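Local coordinates for protein beta-xylosidase (Uncultured organism, PDB 4MLG) that probably releases xylose units from xylo-oligosaccharides as a family 43 beta-xylosidase with a calcium-containing beta-propeller fold, at residues D15-F21 with D85-A89; L25-H31 with D50-M56; F236-T240 with T273-I277. All coordinates share one frame. Residue numbers count along the deposited sequence, not the author numbering.

Contact 1: residues D15-F21 with D85-A89. With CA (calcium ion), chain M.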
ATOM      1  N   ASP A  15      11.310  19.958  10.756  1.00 56.70           N
ATOM      2  CA  ASP A  15       9.893  19.642  10.936  1.00 56.96           C
ATOM      3  C   ASP A  15       9.512  19.470  12.406  1.00 56.75           C
ATOM      4  O   ASP A  15       9.020  18.413  12.800  1.00 56.38           O
ATOM      5  CB  ASP A  15       9.525  18.377  10.154  1.00 57.45           C
ATOM      6  CG  ASP A  15      10.072  18.384   8.740  1.00 59.11           C
ATOM      7  OD1 ASP A  15      10.049  19.454   8.095  1.00 60.07           O
ATOM      8  OD2 ASP A  15      10.530  17.320   8.276  1.00 58.94           O
ATOM      9  N   PRO A  16       9.729  20.514  13.224  1.00 56.33           N
ATOM     10  CA  PRO A  16       9.532  20.366  14.668  1.00 55.86           C
ATOM     11  C   PRO A  16       8.063  20.219  15.042  1.00 55.11           C
ATOM     12  O   PRO A  16       7.200  20.851  14.433  1.00 56.12           O
ATOM     13  CB  PRO A  16      10.090  21.674  15.228  1.00 57.50           C
ATOM     14  CG  PRO A  16       9.869  22.657  14.141  1.00 57.85           C
ATOM     15  CD  PRO A  16      10.065  21.901  12.856  1.00 56.66           C
ATOM     16  N   ALA A  17       7.793  19.379  16.034  1.00 54.11           N
ATOM     17  CA  ALA A  17       6.446  19.188  16.546  1.00 52.27           C
ATOM     18  C   ALA A  17       6.486  19.303  18.061  1.00 53.03           C
ATOM     19  O   ALA A  17       6.944  18.389  18.748  1.00 53.61           O
ATOM     20  CB  ALA A  17       5.908  17.835  16.131  1.00 50.66           C
ATOM     21  N   ALA A  18       6.007  20.428  18.582  1.00 52.33           N
ATOM     22  CA  ALA A  18       6.123  20.713  20.007  1.00 52.75           C
ATOM     23  C   ALA A  18       4.850  20.401  20.792  1.00 52.53           C
ATOM     24  O   ALA A  18       3.738  20.689  20.347  1.00 51.86           O
ATOM     25  CB  ALA A  18       6.546  22.156  20.222  1.00 53.74           C
ATOM     26  N   HIS A  19       5.033  19.803  21.965  1.00 52.61           N
ATOM     27  CA  HIS A  19       3.929  19.463  22.853  1.00 53.59           C
ATOM     28  C   HIS A  19       4.333  19.727  24.295  1.00 53.87           C
ATOM     29  O   HIS A  19       5.520  19.724  24.625  1.00 53.61           O
ATOM     30  CB  HIS A  19       3.540  17.992  22.694  1.00 54.16           C
ATOM     31  CG  HIS A  19       2.948  17.661  21.361  1.00 53.98           C
ATOM     32  ND1 HIS A  19       1.593  17.494  21.170  1.00 55.42           N
ATOM     33  CD2 HIS A  19       3.525  17.463  20.153  1.00 52.94           C
ATOM     34  CE1 HIS A  19       1.362  17.210  19.901  1.00 55.19           C
ATOM     35  NE2 HIS A  19       2.517  17.185  19.262  1.00 53.97           N
ATOM     36  N   VAL A  20       3.344  19.949  25.153  1.00 54.28           N
ATOM     37  CA  VAL A  20       3.605  20.177  26.566  1.00 54.86           C
ATOM     38  C   VAL A  20       3.222  18.957  27.398  1.00 56.18           C
ATOM     39  O   VAL A  20       2.041  18.654  27.572  1.00 56.07           O
ATOM     40  CB  VAL A  20       2.850  21.410  27.091  1.00 54.80           C
ATOM     41  CG1 VAL A  20       3.241  21.689  28.532  1.00 55.66           C
ATOM     42  CG2 VAL A  20       3.144  22.616  26.216  1.00 53.64           C
ATOM     43  N   PHE A  21       4.233  18.260  27.906  1.00 57.37           N
ATOM     44  CA  PHE A  21       4.020  17.076  28.726  1.00 60.49           C
ATOM     45  C   PHE A  21       4.693  17.257  30.081  1.00 64.47           C
ATOM     46  O   PHE A  21       5.878  17.583  30.146  1.00 64.50           O
ATOM     47  CB  PHE A  21       4.589  15.840  28.028  1.00 58.76           C
ATOM     48  CG  PHE A  21       3.907  15.505  26.731  1.00 56.35           C
ATOM     49  CD1 PHE A  21       2.527  15.567  26.620  1.00 57.16           C
ATOM     50  CD2 PHE A  21       4.648  15.134  25.621  1.00 53.46           C
ATOM     51  CE1 PHE A  21       1.897  15.258  25.425  1.00 55.68           C
ATOM     52  CE2 PHE A  21       4.026  14.825  24.425  1.00 52.03           C
ATOM     53  CZ  PHE A  21       2.649  14.887  24.326  1.00 53.40           C
ATOM     54  N   ASP A  85       8.185  13.849   8.570  1.00 53.04           N
ATOM     55  CA  ASP A  85       7.610  14.585   9.699  1.00 52.76           C
ATOM     56  C   ASP A  85       6.617  13.770  10.526  1.00 52.86           C
ATOM     57  O   ASP A  85       5.577  13.356  10.022  1.00 52.23           O
ATOM     58  CB  ASP A  85       6.930  15.863   9.203  1.00 51.81           C
ATOM     59  CG  ASP A  85       6.193  16.599  10.306  1.00 49.83           C
ATOM     60  OD1 ASP A  85       6.739  16.709  11.424  1.00 48.87           O
ATOM     61  OD2 ASP A  85       5.065  17.067  10.053  1.00 49.36           O
ATOM     62  N   SER A  86       6.936  13.568  11.801  1.00 53.60           N
ATOM     63  CA  SER A  86       6.082  12.798  12.704  1.00 53.80           C
ATOM     64  C   SER A  86       5.360  13.688  13.716  1.00 54.03           C
ATOM     65  O   SER A  86       5.593  14.896  13.774  1.00 53.85           O
ATOM     66  CB  SER A  86       6.914  11.753  13.447  1.00 54.15           C
ATOM     67  OG  SER A  86       7.944  12.371  14.200  1.00 54.12           O
ATOM     68  N   ASP A  87       4.484  13.081  14.514  1.00 59.69           N
ATOM     69  CA  ASP A  87       3.775  13.793  15.575  1.00 59.79           C
ATOM     70  C   ASP A  87       3.409  12.833  16.709  1.00 59.73           C
ATOM     71  O   ASP A  87       3.297  11.624  16.496  1.00 58.80           O
ATOM     72  CB  ASP A  87       2.524  14.488  15.025  1.00 59.66           C
ATOM     73  CG  ASP A  87       1.906  15.459  16.018  1.00 61.84           C
ATOM     74  OD1 ASP A  87       2.572  15.790  17.022  1.00 63.17           O
ATOM     75  OD2 ASP A  87       0.759  15.901  15.792  1.00 62.28           O
ATOM     76  N   VAL A  88       3.230  13.375  17.911  1.00 60.35           N
ATOM     77  CA  VAL A  88       2.995  12.558  19.100  1.00 61.43           C
ATOM     78  C   VAL A  88       1.727  12.989  19.838  1.00 62.86           C
ATOM     79  O   VAL A  88       1.421  14.179  19.914  1.00 63.49           O
ATOM     80  CB  VAL A  88       4.206  12.627  20.061  1.00 62.08           C
ATOM     81  CG1 VAL A  88       3.958  11.804  21.317  1.00 63.22           C
ATOM     82  CG2 VAL A  88       5.469  12.155  19.358  1.00 61.45           C
ATOM     83  N   ALA A  89       0.988  12.019  20.370  1.00 62.97           N
ATOM     84  CA  ALA A  89      -0.203  12.304  21.164  1.00 62.94           C
ATOM     85  C   ALA A  89      -0.227  11.477  22.444  1.00 64.02           C
ATOM     86  O   ALA A  89       0.235  10.337  22.464  1.00 64.55           O
ATOM     87  CB  ALA A  89      -1.453  12.044  20.350  1.00 62.01           C
TER
HETATM   88 CA    CA M 401       4.106  18.642  11.511  1.00 62.49          CA
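This is a buried side-chain contact between two neighbouring blades of the beta-propeller, beside its calcium site. Strands 18-21 and 87-89 run in nearly the same direction, 24° apart, with axes 8.2 Å apart at closest approach. That is too wide for a shared sheet, so side chains make the join. Its main bond is a His-carboxylate hydrogen bond: His-19 reaches across from an m rotamer, and its NE2 donates to Asp-87 OD1 at 2.6 Å. The same Asp-87 OD1 also accepts from Val-88 N at 2.7 Å, which fixes the carboxylate against its own backbone, while Ile-139 N bonds Asp-87 OD2. Val-88 O lies over one face of the His-19 ring, 3.0 Å from His-19 CE1. Ala-17 CB packs against Ser-86 O at 3.8 Å; the apolar contact is Phe-21 CE2 to Val-88 CG1 at 4.3 Å. At the calcium end Asp-85 OD2 binds the ion at 2.4 Å, with His-274 as the second protein ligand; Asp-15 OD2 instead bonds Ser-30 OG. Outward from the propeller axis, Ala-17 and His-19 pair through their backbones with Tyr-28 and Tyr-26 of strand 24-32. Asp-87 and Ala-89 pair in the same way with strand 94-102, and Ala-18 and Val-20 pack on Val-278 of strand 276-280.

Contact 2: residues L25-H31 with D50-M56; sequences LYIYPSH and DYHVFSM
Within one propeller blade, strands 25-27 and 50-56 form an antiparallel ladder (157°, axes 4.5 Å apart); His-31, Phe-54 and Met-56 bury most surface here. Leu-25/Met-56 and Ile-27/Phe-54 are hydrogen-bonded pairs, Tyr-26/Ser-55 between them non-hydrogen-bonded. Backbone bonds run Leu-25 N to Met-56 O (3.2 Å), Met-56 N to Leu-25 O (2.9 Å), Ile-27 N to Phe-54 O (2.6 Å) and Phe-54 N to Ile-27 O (3.2 Å). Leu-25, Ile-27, Phe-54 and Met-56 project from one face; Tyr-26 and Ser-55 from the other. Phe-54 (m) turns a ring edge to Pro-29, CD2 to CG 3.8 Å. Met-56 (m, t, p) places SD 4.2 Å from Leu-25 CD2. Beyond Ile-27 the strands separate, and a water donates to both Pro-29 O (2.9 Å) and His-52 O (2.7 Å). The ring face of His-31 (chi1 t, chi2 -175°) receives the edge of His-52 in an offset edge-to-face pair, centroids 4.8 Å apart and planes at 90°, while His-31 ND1 weakly hydrogen-bonds Asp-50 OD1 (3.0 Å) and OD2 (3.3 Å).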
ATOM      1  N   LEU A  25       8.245  21.147  27.830  1.00 73.41           N
ATOM      2  CA  LEU A  25       7.990  21.242  26.399  1.00 72.83           C
ATOM      3  C   LEU A  25       8.862  20.259  25.627  1.00 70.94           C
ATOM      4  O   LEU A  25      10.083  20.404  25.582  1.00 71.34           O
ATOM      5  CB  LEU A  25       8.226  22.669  25.903  1.00 74.55           C
ATOM      6  CG  LEU A  25       8.036  22.898  24.402  1.00 74.58           C
ATOM      7  CD1 LEU A  25       7.212  24.151  24.154  1.00 75.56           C
ATOM      8  CD2 LEU A  25       9.384  22.995  23.701  1.00 73.92           C
ATOM      9  N   TYR A  26       8.230  19.259  25.024  1.00 69.18           N
ATOM     10  CA  TYR A  26       8.953  18.272  24.228  1.00 66.31           C
ATOM     11  C   TYR A  26       8.833  18.579  22.741  1.00 61.99           C
ATOM     12  O   TYR A  26       7.784  19.018  22.270  1.00 61.31           O
ATOM     13  CB  TYR A  26       8.438  16.860  24.515  1.00 66.20           C
ATOM     14  CG  TYR A  26       8.725  16.368  25.917  1.00 68.43           C
ATOM     15  CD1 TYR A  26       9.829  15.569  26.181  1.00 69.45           C
ATOM     16  CD2 TYR A  26       7.887  16.700  26.974  1.00 69.63           C
ATOM     17  CE1 TYR A  26      10.093  15.115  27.462  1.00 71.95           C
ATOM     18  CE2 TYR A  26       8.144  16.252  28.257  1.00 72.21           C
ATOM     19  CZ  TYR A  26       9.247  15.460  28.495  1.00 73.52           C
ATOM     20  OH  TYR A  26       9.504  15.011  29.771  1.00 76.33           O
ATOM     21  N   ILE A  27       9.916  18.351  22.006  1.00 58.91           N
ATOM     22  CA  ILE A  27       9.911  18.554  20.564  1.00 55.90           C
ATOM     23  C   ILE A  27      10.205  17.241  19.847  1.00 56.83           C
ATOM     24  O   ILE A  27      11.075  16.479  20.266  1.00 59.16           O
ATOM     25  CB  ILE A  27      10.945  19.610  20.136  1.00 52.78           C
ATOM     26  CG1 ILE A  27      10.893  20.818  21.072  1.00 53.02           C
ATOM     27  CG2 ILE A  27      10.705  20.036  18.696  1.00 50.42           C
ATOM     28  CD1 ILE A  27      11.901  21.892  20.739  1.00 52.54           C
ATOM     29  N   TYR A  28       9.474  16.979  18.769  1.00 56.16           N
ATOM     30  CA  TYR A  28       9.670  15.765  17.988  1.00 56.58           C
ATOM     31  C   TYR A  28       9.961  16.102  16.530  1.00 55.29           C
ATOM     32  O   TYR A  28       9.067  16.048  15.685  1.00 54.40           O
ATOM     33  CB  TYR A  28       8.442  14.858  18.095  1.00 57.79           C
ATOM     34  CG  TYR A  28       8.096  14.478  19.516  1.00 60.30           C
ATOM     35  CD1 TYR A  28       8.698  13.387  20.128  1.00 61.48           C
ATOM     36  CD2 TYR A  28       7.170  15.214  20.248  1.00 60.88           C
ATOM     37  CE1 TYR A  28       8.387  13.036  21.427  1.00 63.17           C
ATOM     38  CE2 TYR A  28       6.853  14.869  21.550  1.00 62.27           C
ATOM     39  CZ  TYR A  28       7.466  13.778  22.133  1.00 63.33           C
ATOM     40  OH  TYR A  28       7.159  13.426  23.426  1.00 65.36           O
ATOM     41  N   PRO A  29      11.220  16.458  16.234  1.00 55.36           N
ATOM     42  CA  PRO A  29      11.618  16.881  14.891  1.00 55.02           C
ATOM     43  C   PRO A  29      12.153  15.727  14.049  1.00 56.12           C
ATOM     44  O   PRO A  29      12.500  14.678  14.589  1.00 57.72           O
ATOM     45  CB  PRO A  29      12.752  17.859  15.180  1.00 54.97           C
ATOM     46  CG  PRO A  29      13.419  17.273  16.387  1.00 55.11           C
ATOM     47  CD  PRO A  29      12.328  16.600  17.198  1.00 55.50           C
ATOM     48  N   SER A  30      12.211  15.927  12.736  1.00 55.77           N
ATOM     49  CA  SER A  30      12.891  14.994  11.850  1.00 56.50           C
ATOM     50  C   SER A  30      14.395  15.203  11.995  1.00 57.87           C
ATOM     51  O   SER A  30      14.829  16.223  12.529  1.00 58.43           O
ATOM     52  CB  SER A  30      12.467  15.224  10.400  1.00 56.50           C
ATOM     53  OG  SER A  30      11.060  15.158  10.261  1.00 56.73           O
ATOM     54  N   HIS A  31      15.191  14.247  11.525  1.00 58.46           N
ATOM     55  CA  HIS A  31      16.644  14.358  11.630  1.00 59.96           C
ATOM     56  C   HIS A  31      17.314  14.412  10.259  1.00 61.45           C
ATOM     57  O   HIS A  31      17.555  13.380   9.637  1.00 63.70           O
ATOM     58  CB  HIS A  31      17.217  13.198  12.451  1.00 61.05           C
ATOM     59  CG  HIS A  31      18.688  13.310  12.718  1.00 63.33           C
ATOM     60  ND1 HIS A  31      19.406  12.316  13.348  1.00 64.25           N
ATOM     61  CD2 HIS A  31      19.574  14.297  12.444  1.00 64.63           C
ATOM     62  CE1 HIS A  31      20.671  12.686  13.448  1.00 66.32           C
ATOM     63  NE2 HIS A  31      20.800  13.884  12.908  1.00 66.27           N
ATOM     64  N   ASP A  50      15.964   8.425  11.245  1.00 61.89           N
ATOM     65  CA  ASP A  50      15.747   8.277  12.682  1.00 63.54           C
ATOM     66  C   ASP A  50      15.052   9.475  13.334  1.00 61.45           C
ATOM     67  O   ASP A  50      14.825  10.503  12.695  1.00 60.28           O
ATOM     68  CB  ASP A  50      17.068   7.976  13.397  1.00 68.47           C
ATOM     69  CG  ASP A  50      18.068   9.105  13.272  1.00 72.61           C
ATOM     70  OD1 ASP A  50      17.939   9.910  12.326  1.00 73.03           O
ATOM     71  OD2 ASP A  50      18.983   9.186  14.117  1.00 75.40           O
ATOM     72  N   TYR A  51      14.716   9.322  14.614  1.00 60.72           N
ATOM     73  CA  TYR A  51      14.061  10.375  15.383  1.00 58.77           C
ATOM     74  C   TYR A  51      14.795  10.651  16.691  1.00 59.30           C
ATOM     75  O   TYR A  51      15.135   9.726  17.428  1.00 60.07           O
ATOM     76  CB  TYR A  51      12.615   9.988  15.708  1.00 57.92           C
ATOM     77  CG  TYR A  51      11.662  10.047  14.539  1.00 55.33           C
ATOM     78  CD1 TYR A  51      11.790  11.022  13.560  1.00 54.09           C
ATOM     79  CD2 TYR A  51      10.631   9.125  14.416  1.00 54.35           C
ATOM     80  CE1 TYR A  51      10.917  11.077  12.489  1.00 52.99           C
ATOM     81  CE2 TYR A  51       9.755   9.171  13.351  1.00 53.24           C
ATOM     82  CZ  TYR A  51       9.902  10.147  12.390  1.00 53.01           C
ATOM     83  OH  TYR A  51       9.027  10.190  11.329  1.00 53.09           O
ATOM     84  N   HIS A  52      15.030  11.928  16.972  1.00 58.98           N
ATOM     85  CA  HIS A  52      15.519  12.348  18.279  1.00 59.87           C
ATOM     86  C   HIS A  52      14.376  13.018  19.038  1.00 57.77           C
ATOM     87  O   HIS A  52      13.352  13.365  18.449  1.00 54.23           O
ATOM     88  CB  HIS A  52      16.694  13.320  18.137  1.00 61.84           C
ATOM     89  CG  HIS A  52      17.980  12.665  17.738  1.00 63.00           C
ATOM     90  ND1 HIS A  52      19.064  12.576  18.585  1.00 64.53           N
ATOM     91  CD2 HIS A  52      18.360  12.076  16.579  1.00 62.58           C
ATOM     92  CE1 HIS A  52      20.054  11.957  17.967  1.00 64.70           C
ATOM     93  NE2 HIS A  52      19.653  11.643  16.749  1.00 63.53           N
ATOM     94  N   VAL A  53      14.548  13.193  20.344  1.00 60.52           N
ATOM     95  CA  VAL A  53      13.550  13.880  21.159  1.00 62.36           C
ATOM     96  C   VAL A  53      14.200  14.928  22.056  1.00 65.22           C
ATOM     97  O   VAL A  53      15.063  14.610  22.874  1.00 67.27           O
ATOM     98  CB  VAL A  53      12.737  12.896  22.028  1.00 63.08           C
ATOM     99  CG1 VAL A  53      11.877  13.652  23.030  1.00 63.03           C
ATOM    100  CG2 VAL A  53      11.872  12.002  21.157  1.00 62.35           C
ATOM    101  N   PHE A  54      13.784  16.180  21.896  1.00 66.01           N
ATOM    102  CA  PHE A  54      14.329  17.273  22.693  1.00 68.82           C
ATOM    103  C   PHE A  54      13.295  17.809  23.679  1.00 71.30           C
ATOM    104  O   PHE A  54      12.097  17.813  23.394  1.00 71.74           O
ATOM    105  CB  PHE A  54      14.832  18.399  21.788  1.00 67.20           C
ATOM    106  CG  PHE A  54      15.887  17.966  20.809  1.00 66.31           C
ATOM    107  CD1 PHE A  54      17.217  17.891  21.190  1.00 67.54           C
ATOM    108  CD2 PHE A  54      15.549  17.636  19.507  1.00 64.52           C
ATOM    109  CE1 PHE A  54      18.189  17.494  20.291  1.00 67.00           C
ATOM    110  CE2 PHE A  54      16.515  17.238  18.605  1.00 64.17           C
ATOM    111  CZ  PHE A  54      17.837  17.167  18.997  1.00 65.55           C
ATOM    112  N   SER A  55      13.763  18.260  24.839  1.00 73.33           N
ATOM    113  CA  SER A  55      12.875  18.809  25.858  1.00 74.66           C
ATOM    114  C   SER A  55      13.463  20.065  26.494  1.00 76.76           C
ATOM    115  O   SER A  55      14.679  20.190  26.633  1.00 78.04           O
ATOM    116  CB  SER A  55      12.578  17.763  26.935  1.00 76.43           C
ATOM    117  OG  SER A  55      13.769  17.337  27.573  1.00 78.67           O
ATOM    118  N   MET A  56      12.590  20.994  26.874  1.00 76.93           N
ATOM    119  CA  MET A  56      13.020  22.241  27.494  1.00 77.82           C
ATOM    120  C   MET A  56      12.200  22.542  28.743  1.00 79.77           C
ATOM    121  O   MET A  56      11.098  22.021  28.913  1.00 79.52           O
ATOM    122  CB  MET A  56      12.890  23.405  26.509  1.00 75.84           C
ATOM    123  CG  MET A  56      13.492  23.144  25.140  1.00 74.28           C
ATOM    124  SD  MET A  56      13.320  24.552  24.030  1.00 79.66           S
ATOM    125  CE  MET A  56      14.362  25.753  24.853  1.00 58.98           C
TER
HETATM  126  O   HOH W   1      11.329  13.159  16.744  1.00 54.64           O
HETATM  127  O   HOH W   2      13.700  11.947  10.740  1.00 36.13           O

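Contact 3: residues F236-T240 with T273-I277. With CA (calcium ion), chain M; SO4 (sulfate ion), chain N.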
ATOM      1  N   PHE A 236      -6.142  26.042  11.761  1.00 58.28           N
ATOM      2  CA  PHE A 236      -5.451  25.075  10.921  1.00 55.64           C
ATOM      3  C   PHE A 236      -4.366  25.764  10.104  1.00 54.81           C
ATOM      4  O   PHE A 236      -4.657  26.484   9.148  1.00 55.77           O
ATOM      5  CB  PHE A 236      -6.433  24.356   9.994  1.00 55.13           C
ATOM      6  CG  PHE A 236      -5.780  23.357   9.081  1.00 53.73           C
ATOM      7  CD1 PHE A 236      -5.419  22.104   9.551  1.00 53.14           C
ATOM      8  CD2 PHE A 236      -5.524  23.672   7.756  1.00 53.34           C
ATOM      9  CE1 PHE A 236      -4.814  21.179   8.715  1.00 52.33           C
ATOM     10  CE2 PHE A 236      -4.920  22.754   6.913  1.00 52.84           C
ATOM     11  CZ  PHE A 236      -4.565  21.504   7.393  1.00 52.62           C
ATOM     12  N   SER A 237      -3.116  25.546  10.492  1.00 53.47           N
ATOM     13  CA  SER A 237      -1.985  26.123   9.780  1.00 53.31           C
ATOM     14  C   SER A 237      -1.291  25.065   8.928  1.00 55.43           C
ATOM     15  O   SER A 237      -1.439  23.865   9.171  1.00 56.49           O
ATOM     16  CB  SER A 237      -1.003  26.764  10.759  1.00 51.78           C
ATOM     17  OG  SER A 237      -0.568  25.831  11.733  1.00 50.23           O
ATOM     18  N   TYR A 238      -0.537  25.517   7.929  1.00 54.70           N
ATOM     19  CA  TYR A 238       0.059  24.611   6.953  1.00 53.47           C
ATOM     20  C   TYR A 238       1.130  25.298   6.113  1.00 55.03           C
ATOM     21  O   TYR A 238       1.294  26.517   6.175  1.00 56.52           O
ATOM     22  CB  TYR A 238      -1.025  24.041   6.034  1.00 51.98           C
ATOM     23  CG  TYR A 238      -1.834  25.096   5.309  1.00 50.88           C
ATOM     24  CD1 TYR A 238      -1.521  25.467   4.007  1.00 50.43           C
ATOM     25  CD2 TYR A 238      -2.912  25.719   5.925  1.00 51.05           C
ATOM     26  CE1 TYR A 238      -2.257  26.429   3.343  1.00 51.54           C
ATOM     27  CE2 TYR A 238      -3.652  26.682   5.269  1.00 51.29           C
ATOM     28  CZ  TYR A 238      -3.320  27.033   3.978  1.00 52.14           C
ATOM     29  OH  TYR A 238      -4.056  27.991   3.322  1.00 53.41           O
ATOM     30  N   SER A 239       1.853  24.504   5.327  1.00 53.42           N
ATOM     31  CA  SER A 239       2.872  25.023   4.418  1.00 51.53           C
ATOM     32  C   SER A 239       2.343  25.075   2.988  1.00 50.19           C
ATOM     33  O   SER A 239       1.547  24.230   2.582  1.00 50.05           O
ATOM     34  CB  SER A 239       4.131  24.156   4.473  1.00 51.02           C
ATOM     35  OG  SER A 239       5.034  24.492   3.434  1.00 50.17           O
ATOM     36  N   THR A 240       2.792  26.068   2.227  1.00 49.43           N
ATOM     37  CA  THR A 240       2.330  26.244   0.855  1.00 49.38           C
ATOM     38  C   THR A 240       3.377  25.807  -0.166  1.00 50.60           C
ATOM     39  O   THR A 240       3.210  26.024  -1.366  1.00 51.02           O
ATOM     40  CB  THR A 240       1.932  27.702   0.574  1.00 49.20           C
ATOM     41  OG1 THR A 240       3.085  28.546   0.696  1.00 47.99           O
ATOM     42  CG2 THR A 240       0.859  28.163   1.548  1.00 48.32           C
ATOM     43  N   THR A 273       9.516  24.897   4.466  1.00 51.60           N
ATOM     44  CA  THR A 273       9.151  25.531   5.724  1.00 50.61           C
ATOM     45  C   THR A 273       8.144  24.650   6.468  1.00 49.36           C
ATOM     46  O   THR A 273       7.134  24.226   5.906  1.00 48.91           O
ATOM     47  CB  THR A 273       8.615  26.970   5.521  1.00 50.97           C
ATOM     48  OG1 THR A 273       8.259  27.538   6.787  1.00 52.89           O
ATOM     49  CG2 THR A 273       7.405  26.986   4.591  1.00 49.00           C
ATOM     50  N   HIS A 274       8.446  24.350   7.725  1.00 50.61           N
ATOM     51  CA  HIS A 274       7.621  23.445   8.518  1.00 52.92           C
ATOM     52  C   HIS A 274       7.525  23.983   9.936  1.00 55.13           C
ATOM     53  O   HIS A 274       8.443  24.651  10.406  1.00 55.61           O
ATOM     54  CB  HIS A 274       8.234  22.048   8.530  1.00 53.49           C
ATOM     55  CG  HIS A 274       7.237  20.949   8.718  1.00 54.80           C
ATOM     56  ND1 HIS A 274       6.898  20.074   7.710  1.00 55.10           N
ATOM     57  CD2 HIS A 274       6.503  20.585   9.796  1.00 55.27           C
ATOM     58  CE1 HIS A 274       6.001  19.215   8.159  1.00 54.96           C
ATOM     59  NE2 HIS A 274       5.742  19.505   9.421  1.00 55.35           N
ATOM     60  N   HIS A 275       6.427  23.686  10.625  1.00 56.24           N
ATOM     61  CA  HIS A 275       6.167  24.340  11.901  1.00 58.46           C
ATOM     62  C   HIS A 275       5.314  23.535  12.876  1.00 59.68           C
ATOM     63  O   HIS A 275       4.869  22.426  12.578  1.00 59.59           O
ATOM     64  CB  HIS A 275       5.447  25.657  11.650  1.00 59.54           C
ATOM     65  CG  HIS A 275       4.013  25.476  11.272  1.00 60.32           C
ATOM     66  ND1 HIS A 275       3.629  24.871  10.095  1.00 59.40           N
ATOM     67  CD2 HIS A 275       2.870  25.789  11.926  1.00 61.64           C
ATOM     68  CE1 HIS A 275       2.311  24.833  10.033  1.00 60.01           C
ATOM     69  NE2 HIS A 275       1.826  25.382  11.133  1.00 61.28           N
ATOM     70  N   SER A 276       5.088  24.136  14.040  1.00 60.76           N
ATOM     71  CA  SER A 276       4.160  23.630  15.046  1.00 61.16           C
ATOM     72  C   SER A 276       3.902  24.735  16.066  1.00 61.54           C
ATOM     73  O   SER A 276       4.840  25.360  16.562  1.00 62.11           O
ATOM     74  CB  SER A 276       4.722  22.391  15.743  1.00 61.83           C
ATOM     75  OG  SER A 276       5.889  22.706  16.484  1.00 63.70           O
ATOM     76  N   ILE A 277       2.630  24.976  16.371  1.00 60.74           N
ATOM     77  CA  ILE A 277       2.250  26.045  17.290  1.00 59.78           C
ATOM     78  C   ILE A 277       1.774  25.489  18.631  1.00 60.22           C
ATOM     79  O   ILE A 277       0.933  24.591  18.677  1.00 59.57           O
ATOM     80  CB  ILE A 277       1.148  26.932  16.683  1.00 58.10           C
ATOM     81  CG1 ILE A 277       1.570  27.424  15.296  1.00 55.67           C
ATOM     82  CG2 ILE A 277       0.838  28.102  17.601  1.00 58.77           C
ATOM     83  CD1 ILE A 277       0.546  28.298  14.618  1.00 55.36           C
TER
HETATM   84 CA    CA M 401       4.106  18.642  11.511  1.00 62.49          CA
HETATM   85  S   SO4 N 402       8.875  17.107   4.680  1.00109.91           S
HETATM   86  O1  SO4 N 402      10.092  16.936   5.465  1.00109.70           O
HETATM   87  O2  SO4 N 402       8.049  18.153   5.276  1.00109.63           O
HETATM   88  O3  SO4 N 402       9.226  17.481   3.312  1.00109.16           O
HETATM   89  O4  SO4 N 402       8.126  15.854   4.673  1.00109.69           O
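Two side-chain hydrogen bonds join strand 233-239 to the segment leading into strand 276-280, the first strand of the next propeller blade. The touching parts run almost oppositely, 167° apart, but the backbones stay separate, with Ser-237 and Ser-276 CA atoms 8.5 Å apart. His-275 bridges the gap. Its p chi1 and a chi2 of -66° bring the ring edge to Ser-237, also p, so that Ser-237 OG and His-275 NE2 hydrogen-bond at 2.5 Å. Ring atom CE1 of His-275 sits 3.6 Å from Tyr-238 N, and Ile-277 CD1, carried by an m, t side chain, lies 4.0 Å from Ser-237 OG. Two residues on, Ser-239 adopts t instead, and its OG makes a weak 3.3 Å hydrogen bond to Thr-273 O; it also bonds Gly-241 N. Tyr-238 points away, its hydroxyl bonded to Arg-219 O. Alternation along 273-277 turns His-274 from this interface: with chi1 at -153° its NE2 meets the calcium at 2.8 Å, where Asp-85 is the other protein ligand, and its ND1 gives a weak 3.3 Å hydrogen bond to sulfate O2. The CA-to-CB bond of Ser-276 likewise points away, and its OG hydrogen-bonds Ala-18 N and Pro-16 O. Adjacent histidines thus do different work: His-275 ties two blades together, whereas His-274, with NE2 as metal ligand, has its ring proton on ND1, bonded weakly to a probable crystallisation ion.

In the fold
All three contacts are buried, but at different depths. Contacts 1 and 3 lie nearest the chain centre, join different blades, and meet at the calcium through Asp-85 and His-274; both rely on histidine side-chain bonds across gaps too wide for backbone pairing. Contact 2 lies farther out, about 17 Å from contact 3 between centres, and is mostly backbone ladder and apolar packing inside one blade. It shares that blade with segment 15-21 of contact 1: strands 18-21 and 24-32 are neighbours, linked by His-19 O to Tyr-26 N at 2.8 Å. Contacts 1 and 3 are likewise joined, Ala-18 N lying 3.1 Å from Ser-276 OG, so segment 15-21 lies against both other contacts.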